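Local atomic coordinates of monosaccharide ABC transporter substrate-binding protein, CUT2 family (Bradyrhizobium sp., PDB entry 4YHS), a protein that probably binds a sugar or related small solute in the periplasm and delivers it to an ABC importer of the CUT2 family. Residues A[25-30]-A[84-89]; A[69-74]-A[343-348]; A[94-99]-A[106-111]; A[158-163]-A[303-308]; A[311-314]-A[318-321]. All coordinates share one frame; numbering follows the deposited sequence. Where two conformers were deposited one is given.

All five contacts lie in or at the edge of the lobe of the two-lobed binding protein that carries the nine-stranded mixed sheet. Contacts 1 and 2 share helix 71-87, one at its C-terminal end and one at its first turn, with centres about 18 Å apart. Their segments alternate along the chain. Contacts 4 and 5 share helix 299-314, and their centres lie about 11 Å apart. Contact 3 joins strand 90-95 to helix 102-115, and touches contact 2 through Trp73 and Tyr99. Contact 1 closes before contacts 3, 4 and 5 follow in series. Contact 2 spans these three, so residues near both chain ends pack on this one lobe.

Contact 1: residues A[25-30]-A[84-89]; sequences EWYPYD and SKRLGV
Arg86 reaches from the last turn of helix 71-87 to Trp26 and Tyr27, in the N-terminal segment just before strand 29-35. The helix ends here in a Schellman motif, with Gly88 at positive phi as its C-prime residue. Val89 N bonds back to Ser84 O, and Gly88 N to Lys85 O.

The flat groups meet first. Tyr27 CE1 sits over one face of the guanidinium, 3.7 Å from Arg86 CZ. The planes are 53° apart, so this is no parallel stack. Trp26 presents its indole edge, and its NE1 is 3.8 Å from Arg86 NE near the ring plane. The indole N-H itself is used by Glu83. Within the same segment, Tyr27 CB covers one face of the Trp26 indole.

Arg86 CG is anti to the backbone N (chi1 -168°), and the chain stays extended through CD. A bend at chi3 (69°) then turns the guanidinium toward Tyr27.

The charges come next. Glu83 forms a salt bridge with Arg86 NH1, which also bonds to Leu52 O. Glu25 OE2 is 4.9 Å from Arg86 NH2, too far for a direct salt bridge, and is linked to it through a water. A leucine in place of Arg86 would probably leave Glu83 without this charged mate and the bridging water without its donor.

That water accepts from Arg86 NH2 at 2.8 Å and lies at the guanidinium edge, in plane. It donates to Glu25 OE2 at 2.8 Å and is 3.1 Å from Tyr27 OH.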
# COMPACT_ATOMS: atom_id res chain seq x y z
N GLU A 25 -20.31 -3.00 -7.82
CA GLU A 25 -19.67 -3.00 -6.51
C GLU A 25 -18.19 -3.22 -6.69
O GLU A 25 -17.73 -3.58 -7.78
CB GLU A 25 -20.25 -4.09 -5.62
CG GLU A 25 -21.76 -3.96 -5.39
CD GLU A 25 -22.10 -3.03 -4.24
OE1 GLU A 25 -21.29 -2.11 -3.96
OE2 GLU A 25 -23.16 -3.21 -3.60
N TRP A 26 -17.43 -3.02 -5.62
CA TRP A 26 -16.00 -3.14 -5.67
C TRP A 26 -15.58 -4.60 -5.75
O TRP A 26 -14.50 -4.91 -6.26
CB TRP A 26 -15.38 -2.48 -4.45
CG TRP A 26 -15.66 -3.14 -3.12
CD1 TRP A 26 -16.67 -2.83 -2.24
CD2 TRP A 26 -14.91 -4.20 -2.50
NE1 TRP A 26 -16.60 -3.64 -1.13
CE2 TRP A 26 -15.54 -4.49 -1.26
CE3 TRP A 26 -13.78 -4.95 -2.88
CZ2 TRP A 26 -15.05 -5.46 -0.39
CZ3 TRP A 26 -13.33 -5.93 -2.02
CH2 TRP A 26 -13.96 -6.17 -0.78
N TYR A 27 -16.45 -5.48 -5.25
CA TYR A 27 -16.19 -6.91 -5.22
C TYR A 27 -16.90 -7.64 -6.38
O TYR A 27 -17.84 -7.11 -6.96
CB TYR A 27 -16.66 -7.47 -3.88
CG TYR A 27 -18.11 -7.23 -3.58
CD1 TYR A 27 -18.52 -6.08 -2.94
CD2 TYR A 27 -19.08 -8.17 -3.94
CE1 TYR A 27 -19.85 -5.85 -2.64
CE2 TYR A 27 -20.42 -7.97 -3.65
CZ TYR A 27 -20.80 -6.80 -3.00
OH TYR A 27 -22.13 -6.58 -2.69
N PRO A 28 -16.48 -8.88 -6.70
CA PRO A 28 -15.32 -9.57 -6.13
C PRO A 28 -14.01 -8.94 -6.57
O PRO A 28 -13.97 -8.33 -7.64
CB PRO A 28 -15.46 -11.01 -6.67
CG PRO A 28 -16.33 -10.87 -7.89
CD PRO A 28 -17.28 -9.78 -7.55
N TYR A 29 -12.97 -9.06 -5.75
CA TYR A 29 -11.72 -8.36 -6.03
C TYR A 29 -10.58 -9.37 -6.04
O TYR A 29 -10.51 -10.24 -5.18
CB TYR A 29 -11.48 -7.27 -4.98
CG TYR A 29 -10.61 -6.11 -5.45
CD1 TYR A 29 -11.17 -5.06 -6.15
CD2 TYR A 29 -9.25 -6.06 -5.19
CE1 TYR A 29 -10.41 -4.01 -6.61
CE2 TYR A 29 -8.48 -4.97 -5.63
CZ TYR A 29 -9.08 -3.95 -6.35
OH TYR A 29 -8.38 -2.87 -6.85
N ASP A 30 -9.70 -9.23 -7.02
CA ASP A 30 -8.53 -10.09 -7.13
C ASP A 30 -7.66 -9.85 -5.93
O ASP A 30 -7.27 -8.71 -5.66
CB ASP A 30 -7.75 -9.81 -8.42
CG ASP A 30 -8.45 -10.34 -9.66
OD1 ASP A 30 -9.33 -11.22 -9.55
OD2 ASP A 30 -8.07 -9.90 -10.76
N SER A 84 -17.89 0.11 6.04
CA SER A 84 -18.75 0.12 7.23
C SER A 84 -20.19 0.56 6.89
O SER A 84 -21.15 -0.06 7.34
CB SER A 84 -18.13 1.01 8.31
OG SER A 84 -16.87 0.49 8.75
N LYS A 85 -20.34 1.62 6.09
CA LYS A 85 -21.65 2.04 5.62
C LYS A 85 -22.36 0.93 4.82
O LYS A 85 -23.54 0.66 5.05
CB LYS A 85 -21.54 3.28 4.74
CG LYS A 85 -22.02 4.57 5.38
CD LYS A 85 -22.21 5.69 4.34
CE LYS A 85 -20.89 6.03 3.64
NZ LYS A 85 -20.98 7.17 2.67
N ARG A 86 -21.64 0.28 3.90
CA ARG A 86 -22.25 -0.74 3.03
C ARG A 86 -22.78 -1.90 3.85
O ARG A 86 -23.88 -2.40 3.60
CB ARG A 86 -21.22 -1.27 2.02
CG ARG A 86 -21.84 -2.10 0.91
CD ARG A 86 -20.79 -2.67 -0.02
NE ARG A 86 -19.98 -3.69 0.65
CZ ARG A 86 -20.41 -4.92 0.94
NH1 ARG A 86 -19.60 -5.77 1.55
NH2 ARG A 86 -21.64 -5.30 0.62
N LEU A 87 -22.01 -2.30 4.85
CA LEU A 87 -22.36 -3.48 5.68
C LEU A 87 -23.36 -3.15 6.76
O LEU A 87 -24.01 -4.04 7.31
CB LEU A 87 -21.10 -4.09 6.32
CG LEU A 87 -20.18 -4.86 5.36
CD1 LEU A 87 -18.89 -5.29 6.07
CD2 LEU A 87 -20.90 -6.05 4.76
N GLY A 88 -23.52 -1.86 7.05
CA GLY A 88 -24.44 -1.45 8.11
C GLY A 88 -23.84 -1.45 9.51
O GLY A 88 -24.56 -1.70 10.49
N VAL A 89 -22.55 -1.14 9.64
CA VAL A 89 -21.92 -1.21 10.96
C VAL A 89 -21.44 0.19 11.34
O VAL A 89 -21.43 1.08 10.49
CB VAL A 89 -20.77 -2.26 11.00
CG1 VAL A 89 -21.34 -3.66 10.79
CG2 VAL A 89 -19.67 -1.93 9.98
O HOH W 1 -23.62 -4.35 -1.12

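Contact 2: residues A[69-74]-A[343-348]; sequences KDAYWL and ILPPDG
The proline ring of Pro345 packs against Ala71 and Leu74, on the first turn of helix 71-87. The aromatic rings of that turn lie off this patch. Trp73 has Tyr72 CD1 over one face, 3.7 Å above the plane and offset toward the rim. Asp70 OD1 lies at its edge, in plane. His67 and Phe65 each make an edge-to-face pair with Trp73. Both Tyr72 and Trp73 have CB pointing away from the 343-348 loop.

Pro345 uses three ring carbons. Pro345 CD comes closest, 3.3 Å from Ala71 O. Pro345 CG lies near the same carbonyl oxygen and is 4.3 Å from Ala71 CB. Pro345 CB meets Leu74 CG at 4.0 Å. The leucine and proline side chains cross at about a right angle. Leu74 CG stands anti to its own nitrogen (chi1 -169°), which brings Leu74 CD2 alongside the proline ring, 4.1 Å from Pro345 CG.

This is a helix N-terminus with a classical N-cap. Asp70 OD1 accepts from Trp73 N at 3.0 Å, and the bond is nearly straight at 175°. The helix follows strand 60-65 of the mixed sheet, as expected in the Rossmann-like lobe of a periplasmic binding protein. The loop 343-348 comes after the last strand, 322-331, and lays its proline on the helix start.

Around the patch, Ala71 and Leu344 both touch Pro280 of helix 280-287. Gln340 NE2 bonds to Pro345 O, within the same C-terminal stretch that carries the proline.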
# COMPACT_ATOMS: atom_id res chain seq x y z
N LYS A 69 -2.46 12.22 7.50
CA LYS A 69 -1.64 13.29 6.92
C LYS A 69 -1.42 13.20 5.42
O LYS A 69 -0.99 14.18 4.81
CB LYS A 69 -0.27 13.32 7.60
CG LYS A 69 -0.37 13.81 9.02
CD LYS A 69 0.84 13.42 9.89
CE LYS A 69 1.97 14.34 9.65
NZ LYS A 69 3.24 13.82 10.25
N ASP A 70 -1.71 12.05 4.81
CA ASP A 70 -1.45 11.92 3.38
C ASP A 70 -2.59 11.23 2.65
O ASP A 70 -3.55 10.78 3.27
CB ASP A 70 -0.12 11.18 3.11
CG ASP A 70 -0.06 9.76 3.69
OD1 ASP A 70 -1.11 9.19 4.05
OD2 ASP A 70 1.06 9.19 3.76
N ALA A 71 -2.45 11.15 1.33
CA ALA A 71 -3.52 10.61 0.49
C ALA A 71 -3.68 9.11 0.74
O ALA A 71 -4.78 8.57 0.63
CB ALA A 71 -3.23 10.87 -0.96
N TYR A 72 -2.56 8.45 1.03
CA TYR A 72 -2.57 7.03 1.26
C TYR A 72 -3.53 6.68 2.40
O TYR A 72 -4.44 5.88 2.22
CB TYR A 72 -1.16 6.51 1.59
CG TYR A 72 -1.12 4.99 1.65
CD1 TYR A 72 -1.44 4.30 2.82
CD2 TYR A 72 -0.78 4.25 0.53
CE1 TYR A 72 -1.44 2.91 2.86
CE2 TYR A 72 -0.74 2.86 0.56
CZ TYR A 72 -1.07 2.20 1.74
OH TYR A 72 -1.05 0.82 1.79
N TRP A 73 -3.34 7.27 3.57
CA TRP A 73 -4.22 6.96 4.70
C TRP A 73 -5.62 7.56 4.52
O TRP A 73 -6.59 7.00 5.02
CB TRP A 73 -3.54 7.38 6.03
CG TRP A 73 -2.45 6.37 6.28
CD1 TRP A 73 -1.14 6.46 5.92
CD2 TRP A 73 -2.61 5.07 6.87
NE1 TRP A 73 -0.47 5.31 6.26
CE2 TRP A 73 -1.35 4.45 6.86
CE3 TRP A 73 -3.69 4.38 7.41
CZ2 TRP A 73 -1.15 3.16 7.36
CZ3 TRP A 73 -3.47 3.08 7.92
CH2 TRP A 73 -2.22 2.51 7.90
N LEU A 74 -5.75 8.64 3.74
CA LEU A 74 -7.08 9.08 3.35
C LEU A 74 -7.78 8.00 2.52
O LEU A 74 -8.97 7.76 2.67
CB LEU A 74 -6.99 10.40 2.57
CG LEU A 74 -8.27 11.18 2.30
CD1 LEU A 74 -8.91 11.64 3.61
CD2 LEU A 74 -7.96 12.38 1.38
N ILE A 343 -8.18 2.40 -5.66
CA ILE A 343 -6.72 2.49 -5.51
C ILE A 343 -6.21 3.80 -4.98
O ILE A 343 -5.04 3.89 -4.66
CB ILE A 343 -5.96 2.19 -6.85
CG1 ILE A 343 -6.34 3.17 -7.97
CG2 ILE A 343 -6.25 0.76 -7.30
CD1 ILE A 343 -5.45 3.05 -9.21
N LEU A 344 -7.10 4.78 -4.85
CA LEU A 344 -6.81 6.08 -4.25
C LEU A 344 -8.08 6.63 -3.62
O LEU A 344 -9.19 6.22 -3.99
CB LEU A 344 -6.30 7.05 -5.29
CG LEU A 344 -4.85 6.99 -5.79
CD1 LEU A 344 -4.68 7.97 -6.95
CD2 LEU A 344 -3.91 7.32 -4.66
N PRO A 345 -7.95 7.61 -2.71
CA PRO A 345 -9.18 8.28 -2.31
C PRO A 345 -9.74 9.12 -3.45
O PRO A 345 -8.96 9.54 -4.31
CB PRO A 345 -8.74 9.16 -1.14
CG PRO A 345 -7.31 9.45 -1.44
CD PRO A 345 -6.76 8.19 -2.04
N PRO A 346 -11.06 9.38 -3.46
CA PRO A 346 -11.59 10.31 -4.46
C PRO A 346 -10.91 11.67 -4.31
O PRO A 346 -10.55 12.01 -3.18
CB PRO A 346 -13.08 10.40 -4.10
CG PRO A 346 -13.34 9.08 -3.35
CD PRO A 346 -12.11 8.86 -2.57
N ASP A 347 -10.74 12.42 -5.39
CA ASP A 347 -10.35 13.83 -5.26
C ASP A 347 -11.31 14.59 -4.37
O ASP A 347 -12.51 14.43 -4.46
CB ASP A 347 -10.30 14.51 -6.63
CG ASP A 347 -9.34 13.85 -7.58
OD1 ASP A 347 -8.14 14.06 -7.43
OD2 ASP A 347 -9.80 13.12 -8.46
N GLY A 348 -10.77 15.42 -3.48
CA GLY A 348 -11.61 16.31 -2.71
C GLY A 348 -12.19 15.64 -1.48
O GLY A 348 -12.77 16.31 -0.65

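Contact 3: residues A[94-99]-A[106-111]; sequences VEAGGY and ISQIED
Gln108 leans from helix 102-115 onto strand 90-95, and its side chain makes nearly all of the contact. Gln108 CB begins against Val94, 4.0 Å from Val94 CG2. The two side chains then slide past each other in opposite directions. CG lies anti to the carbonyl carbon of Gln108 (chi1 -74°). The extended chain beyond CG carries the amide to Glu95 and Ala96 at the end of the strand. There Gln108 CD is 3.8 Å from Glu95 O.

The strand, the turn through Gly97 and the helix form a beta-alpha unit of the parallel part of the sheet. The helix packs back on the strand that precedes it, as in Rossmann-like lobes. Strand 90-95 pairs with strand 60-65 through backbone bonds from Val94 to Val63 and Phe65.

The amide tip divides its work. Gln108 NE2 donates to Glu95 O at 3.1 Å, with an N-H...O angle of 164°. The accepting oxygen lies in the amide plane of Gln108, but the donor stands above the Glu95 carbonyl plane. Gln108 OE1 turns to Ala96 and lies 3.2 Å from Ala96 CA. With only a methyl group at this position, as in alanine, Glu95 O would probably lose this donor and a gap would open beside Val94 and Ala96.

The next residue, Ile109, packs on Val133 and Ile137 of helix 131-138.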
# COMPACT_ATOMS: atom_id res chain seq x y z
N VAL A 94 -10.15 6.84 15.06
CA VAL A 94 -9.25 7.75 15.74
C VAL A 94 -7.87 7.68 15.05
O VAL A 94 -7.52 6.65 14.45
CB VAL A 94 -9.15 7.41 17.26
CG1 VAL A 94 -10.52 7.61 17.91
CG2 VAL A 94 -8.65 5.98 17.48
N GLU A 95 -7.13 8.78 15.06
CA GLU A 95 -5.78 8.81 14.45
C GLU A 95 -4.80 9.54 15.39
O GLU A 95 -5.16 10.54 16.03
CB GLU A 95 -5.83 9.46 13.07
CG GLU A 95 -6.33 10.88 13.08
CD GLU A 95 -5.24 11.89 13.28
OE1 GLU A 95 -5.63 13.03 13.56
OE2 GLU A 95 -4.02 11.57 13.15
N ALA A 96 -3.57 9.02 15.45
CA ALA A 96 -2.66 9.41 16.53
C ALA A 96 -1.82 10.63 16.20
O ALA A 96 -1.11 11.14 17.06
CB ALA A 96 -1.75 8.26 16.88
N GLY A 97 -1.93 11.11 14.97
CA GLY A 97 -1.26 12.33 14.57
C GLY A 97 0.15 12.20 14.01
O GLY A 97 0.76 13.20 13.68
N GLY A 98 0.65 10.98 13.84
CA GLY A 98 1.98 10.84 13.27
C GLY A 98 2.69 9.59 13.73
O GLY A 98 2.36 9.04 14.78
N TYR A 99 3.68 9.16 12.96
CA TYR A 99 4.44 7.97 13.32
C TYR A 99 5.37 8.18 14.52
O TYR A 99 5.98 7.23 15.01
CB TYR A 99 5.22 7.46 12.10
CG TYR A 99 4.39 6.57 11.18
CD1 TYR A 99 3.95 5.33 11.60
CD2 TYR A 99 4.05 6.99 9.90
CE1 TYR A 99 3.18 4.52 10.78
CE2 TYR A 99 3.28 6.17 9.05
CZ TYR A 99 2.85 4.94 9.51
OH TYR A 99 2.09 4.13 8.73
N ILE A 106 -1.47 3.94 21.59
CA ILE A 106 -1.76 3.03 22.67
C ILE A 106 -2.93 3.55 23.52
O ILE A 106 -3.87 2.81 23.77
CB ILE A 106 -0.51 2.77 23.52
CG1 ILE A 106 0.50 1.96 22.68
CG2 ILE A 106 -0.86 2.02 24.80
CD1 ILE A 106 1.85 1.78 23.36
N SER A 107 -2.87 4.82 23.92
CA SER A 107 -3.93 5.39 24.76
C SER A 107 -5.27 5.46 24.01
O SER A 107 -6.32 5.20 24.59
CB SER A 107 -3.53 6.79 25.27
OG SER A 107 -3.13 7.65 24.23
N GLN A 108 -5.23 5.79 22.72
CA GLN A 108 -6.46 5.88 21.92
C GLN A 108 -7.15 4.51 21.78
O GLN A 108 -8.38 4.41 21.88
CB GLN A 108 -6.17 6.46 20.53
CG GLN A 108 -5.90 7.94 20.52
CD GLN A 108 -5.59 8.46 19.13
OE1 GLN A 108 -4.83 7.86 18.38
NE2 GLN A 108 -6.19 9.60 18.79
N ILE A 109 -6.36 3.47 21.56
CA ILE A 109 -6.87 2.09 21.56
C ILE A 109 -7.39 1.68 22.95
O ILE A 109 -8.49 1.13 23.07
CB ILE A 109 -5.76 1.08 21.09
CG1 ILE A 109 -5.47 1.28 19.60
CG2 ILE A 109 -6.16 -0.36 21.38
CD1 ILE A 109 -4.12 0.68 19.10
N GLU A 110 -6.60 1.91 23.99
CA GLU A 110 -7.06 1.59 25.35
C GLU A 110 -8.41 2.28 25.61
O GLU A 110 -9.34 1.68 26.14
CB GLU A 110 -6.06 2.03 26.40
CG GLU A 110 -4.84 1.15 26.50
CD GLU A 110 -3.82 1.68 27.48
OE1 GLU A 110 -3.70 2.92 27.65
OE2 GLU A 110 -3.15 0.83 28.10
N ASP A 111 -8.48 3.55 25.22
CA ASP A 111 -9.68 4.33 25.47
C ASP A 111 -10.88 3.82 24.65
O ASP A 111 -11.99 3.78 25.17
CB ASP A 111 -9.42 5.80 25.17
CG ASP A 111 -8.46 6.45 26.16
OD1 ASP A 111 -8.13 5.85 27.21
OD2 ASP A 111 -8.05 7.58 25.89

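Contact 4: residues A[158-163]-A[303-308]; sequences AKSLVS and GRIAVD
Ser160 points its CB toward helix 299-314 and sets its hydroxyl against Ile305. OG is anti to the backbone N (chi1 -177°), which sets it against the CB and CG2 of Ile305. Ser160 OG lies 3.5 Å from both Ile305 CB and Ile305 CG2. These are van der Waals contacts of the hydroxyl oxygen with aliphatic carbons. The polar need of the hydroxyl is met by Gln302 O, three residues before Ile305 in the same helix, with which Ser160 OG forms a hydrogen bond.

Ile305 shows two branches. CG1 stands anti to its carbonyl carbon (chi1 -75°). CG2 takes the place anti to the backbone N, and this is the branch that meets the serine. Ile305 CG2 also lies 4.0 Å from Ser160 CB. Ala306 adds its methyl, with Ala306 CB 4.2 Å from Ser160 CB. The nearest CA atoms across the contact are those of Ser160 and Ala306, 5.6 Å apart. Small side chains at both positions fit this short spacing. All three touching residues are buried.

A helix packed on parallel strands is the alpha/beta layering expected of the Rossmann-like lobe of a periplasmic binding protein. Strand 158-160 lies between strands 144-147 and 322-331, parallel to both, and helix 299-314 packs on this part of the sheet. Ala306 reaches Ile145 and Leu147 of the first neighbour, and Ile305 reaches Val323 of the second. Gln309 NE2, one turn further along the helix, bonds to Lys159 O.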
# COMPACT_ATOMS: atom_id res chain seq x y z
N ALA A 158 -6.61 -11.39 12.15
CA ALA A 158 -6.56 -11.36 10.68
C ALA A 158 -5.65 -10.23 10.23
O ALA A 158 -5.53 -9.25 10.94
CB ALA A 158 -7.93 -11.16 10.06
N LYS A 159 -5.06 -10.41 9.04
CA LYS A 159 -4.29 -9.36 8.38
C LYS A 159 -4.93 -8.96 7.06
O LYS A 159 -5.41 -9.81 6.30
CB LYS A 159 -2.85 -9.83 8.14
CG LYS A 159 -2.06 -10.14 9.41
CD LYS A 159 -0.69 -10.72 9.11
CE LYS A 159 0.06 -11.01 10.41
NZ LYS A 159 0.62 -9.75 10.98
N SER A 160 -4.93 -7.66 6.82
CA SER A 160 -5.32 -7.07 5.53
C SER A 160 -4.18 -6.14 5.11
O SER A 160 -4.11 -4.98 5.55
CB SER A 160 -6.62 -6.30 5.65
OG SER A 160 -7.02 -5.80 4.40
N LEU A 161 -3.30 -6.65 4.27
CA LEU A 161 -2.11 -5.92 3.92
C LEU A 161 -1.38 -6.55 2.75
O LEU A 161 -1.72 -7.66 2.29
CB LEU A 161 -1.18 -5.83 5.14
CG LEU A 161 -1.04 -7.09 5.98
CD1 LEU A 161 -0.21 -8.14 5.28
CD2 LEU A 161 -0.38 -6.72 7.33
N VAL A 162 -0.38 -5.83 2.24
CA VAL A 162 0.48 -6.36 1.16
C VAL A 162 1.94 -6.28 1.57
O VAL A 162 2.26 -5.72 2.63
CB VAL A 162 0.27 -5.59 -0.16
CG1 VAL A 162 -1.22 -5.52 -0.49
CG2 VAL A 162 0.87 -4.17 -0.10
N SER A 163 2.81 -6.86 0.73
CA SER A 163 4.27 -6.79 0.91
C SER A 163 4.94 -5.83 -0.05
O SER A 163 4.62 -5.86 -1.25
CB SER A 163 4.89 -8.19 0.70
OG SER A 163 6.31 -8.14 0.74
N GLY A 303 -8.52 -1.40 3.41
CA GLY A 303 -9.45 -0.89 4.40
C GLY A 303 -10.79 -1.63 4.40
O GLY A 303 -11.26 -2.07 5.47
N ARG A 304 -11.41 -1.77 3.24
CA ARG A 304 -12.67 -2.53 3.15
C ARG A 304 -12.56 -3.98 3.67
O ARG A 304 -13.45 -4.45 4.36
CB ARG A 304 -13.17 -2.60 1.69
CG ARG A 304 -13.46 -1.27 1.01
CD ARG A 304 -14.19 -1.52 -0.30
NE ARG A 304 -14.58 -0.28 -1.03
CZ ARG A 304 -15.77 0.31 -0.92
NH1 ARG A 304 -16.69 -0.18 -0.08
NH2 ARG A 304 -16.06 1.39 -1.66
N ILE A 305 -11.50 -4.70 3.28
CA ILE A 305 -11.32 -6.08 3.69
C ILE A 305 -11.19 -6.20 5.21
O ILE A 305 -11.76 -7.11 5.80
CB ILE A 305 -10.08 -6.72 3.00
CG1 ILE A 305 -10.45 -7.03 1.55
CG2 ILE A 305 -9.64 -8.04 3.71
CD1 ILE A 305 -9.32 -7.43 0.69
N ALA A 306 -10.47 -5.27 5.85
CA ALA A 306 -10.35 -5.28 7.31
C ALA A 306 -11.71 -5.20 8.00
O ALA A 306 -11.97 -5.89 8.97
CB ALA A 306 -9.49 -4.12 7.77
N VAL A 307 -12.58 -4.34 7.48
CA VAL A 307 -13.92 -4.22 8.04
C VAL A 307 -14.69 -5.52 7.82
O VAL A 307 -15.31 -6.04 8.76
CB VAL A 307 -14.69 -3.04 7.42
CG1 VAL A 307 -16.19 -3.05 7.83
CG2 VAL A 307 -14.04 -1.73 7.84
N ASP A 308 -14.66 -6.04 6.59
CA ASP A 308 -15.36 -7.30 6.31
C ASP A 308 -14.86 -8.45 7.18
O ASP A 308 -15.65 -9.22 7.74
CB ASP A 308 -15.21 -7.70 4.84
CG ASP A 308 -16.06 -8.91 4.48
OD1 ASP A 308 -17.28 -8.85 4.69
OD2 ASP A 308 -15.52 -9.94 4.01

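Contact 5: residues A[311-314]-A[318-321]; sequences VRIL and DYVK
The C-terminal end of helix 299-314 and the loop that leads from it to strand 322-331 fold against each other here. Arg312 and Ile313 supply the helix side, Asp318 and Tyr319 the loop side.

Ile313 lies over one face of the Tyr319 ring. Its CG1 is 3.6 Å from the ring centroid and 8° off the ring normal, a CH-pi contact. The same carbon is 3.7 Å from Tyr319 CZ. Ile313 CD1 follows, 3.9 Å from Tyr319 CE2. Tyr319 CG sits between its backbone N and carbonyl carbon (chi1 62°), which places the ring beside the helix, where its face meets the isoleucine.

Arg312 runs alongside the CB of Tyr319. Arg312 CD is 3.8 Å from Tyr319 CB, and the two side chains run past each other in opposite directions. The guanidinium then bonds to the loop backbone. Arg312 NH1 donates to Asp318 O at 2.8 Å, with a moderately bent N-H...O angle of 140°. The donor is tilted from the carbonyl plane, and the oxygen from the guanidinium plane.

A second partner holds the guanidinium from the helix, since Arg312 NE forms a salt bridge with Asp308 OD2, one turn back. Val50 O bonds weakly to NH2.

The arrangement is the alpha-to-beta connection from helix 299-314 into strand 322-331, in the alpha/beta lobe of a periplasmic binding protein.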
# COMPACT_ATOMS: atom_id res chain seq x y z
N VAL A 311 -16.22 -8.12 10.78
CA VAL A 311 -17.64 -8.49 10.87
C VAL A 311 -17.78 -10.01 10.80
O VAL A 311 -18.49 -10.61 11.61
CB VAL A 311 -18.45 -7.78 9.75
CG1 VAL A 311 -19.90 -8.29 9.69
CG2 VAL A 311 -18.42 -6.23 10.00
N ARG A 312 -17.06 -10.64 9.89
CA ARG A 312 -17.16 -12.10 9.74
C ARG A 312 -16.75 -12.81 11.04
O ARG A 312 -17.42 -13.76 11.48
CB ARG A 312 -16.29 -12.59 8.57
CG ARG A 312 -16.85 -12.29 7.19
CD ARG A 312 -15.82 -12.57 6.06
NE ARG A 312 -16.46 -12.47 4.75
CZ ARG A 312 -17.26 -13.40 4.23
NH1 ARG A 312 -17.52 -14.52 4.91
NH2 ARG A 312 -17.81 -13.21 3.02
N ILE A 313 -15.67 -12.34 11.66
CA ILE A 313 -15.19 -12.90 12.92
C ILE A 313 -16.26 -12.72 13.99
O ILE A 313 -16.67 -13.68 14.65
CB ILE A 313 -13.85 -12.23 13.33
CG1 ILE A 313 -12.73 -12.64 12.38
CG2 ILE A 313 -13.42 -12.57 14.76
CD1 ILE A 313 -11.54 -11.71 12.43
N LEU A 314 -16.77 -11.50 14.14
CA LEU A 314 -17.77 -11.22 15.17
C LEU A 314 -19.03 -12.09 14.98
O LEU A 314 -19.72 -12.43 15.95
CB LEU A 314 -18.16 -9.73 15.16
CG LEU A 314 -17.11 -8.76 15.70
CD1 LEU A 314 -17.44 -7.36 15.28
CD2 LEU A 314 -17.10 -8.85 17.20
N ASP A 318 -16.98 -17.84 8.19
CA ASP A 318 -15.70 -18.09 7.56
C ASP A 318 -15.09 -16.78 7.10
O ASP A 318 -15.80 -15.85 6.73
CB ASP A 318 -15.86 -19.03 6.37
CG ASP A 318 -16.03 -20.48 6.79
OD1 ASP A 318 -15.76 -20.81 7.97
OD2 ASP A 318 -16.43 -21.29 5.93
N TYR A 319 -13.78 -16.70 7.19
CA TYR A 319 -13.07 -15.51 6.72
C TYR A 319 -11.69 -15.92 6.30
O TYR A 319 -11.19 -17.00 6.65
CB TYR A 319 -13.00 -14.43 7.79
CG TYR A 319 -12.25 -14.86 9.05
CD1 TYR A 319 -12.84 -15.72 9.97
CD2 TYR A 319 -10.96 -14.40 9.33
CE1 TYR A 319 -12.18 -16.12 11.12
CE2 TYR A 319 -10.29 -14.81 10.49
CZ TYR A 319 -10.92 -15.66 11.37
OH TYR A 319 -10.28 -16.08 12.52
N VAL A 320 -11.09 -15.05 5.50
CA VAL A 320 -9.75 -15.27 5.01
C VAL A 320 -8.81 -14.59 6.00
O VAL A 320 -8.96 -13.41 6.26
CB VAL A 320 -9.57 -14.71 3.58
CG1 VAL A 320 -8.14 -14.91 3.15
CG2 VAL A 320 -10.56 -15.38 2.61
N LYS A 321 -7.88 -15.34 6.59
CA LYS A 321 -7.14 -14.81 7.74
C LYS A 321 -5.99 -13.87 7.39
O LYS A 321 -5.69 -12.93 8.13
CB LYS A 321 -6.60 -15.97 8.58
CG LYS A 321 -5.92 -15.59 9.87
CD LYS A 321 -5.88 -16.80 10.82
CE LYS A 321 -5.03 -16.50 12.05
NZ LYS A 321 -5.19 -17.50 13.15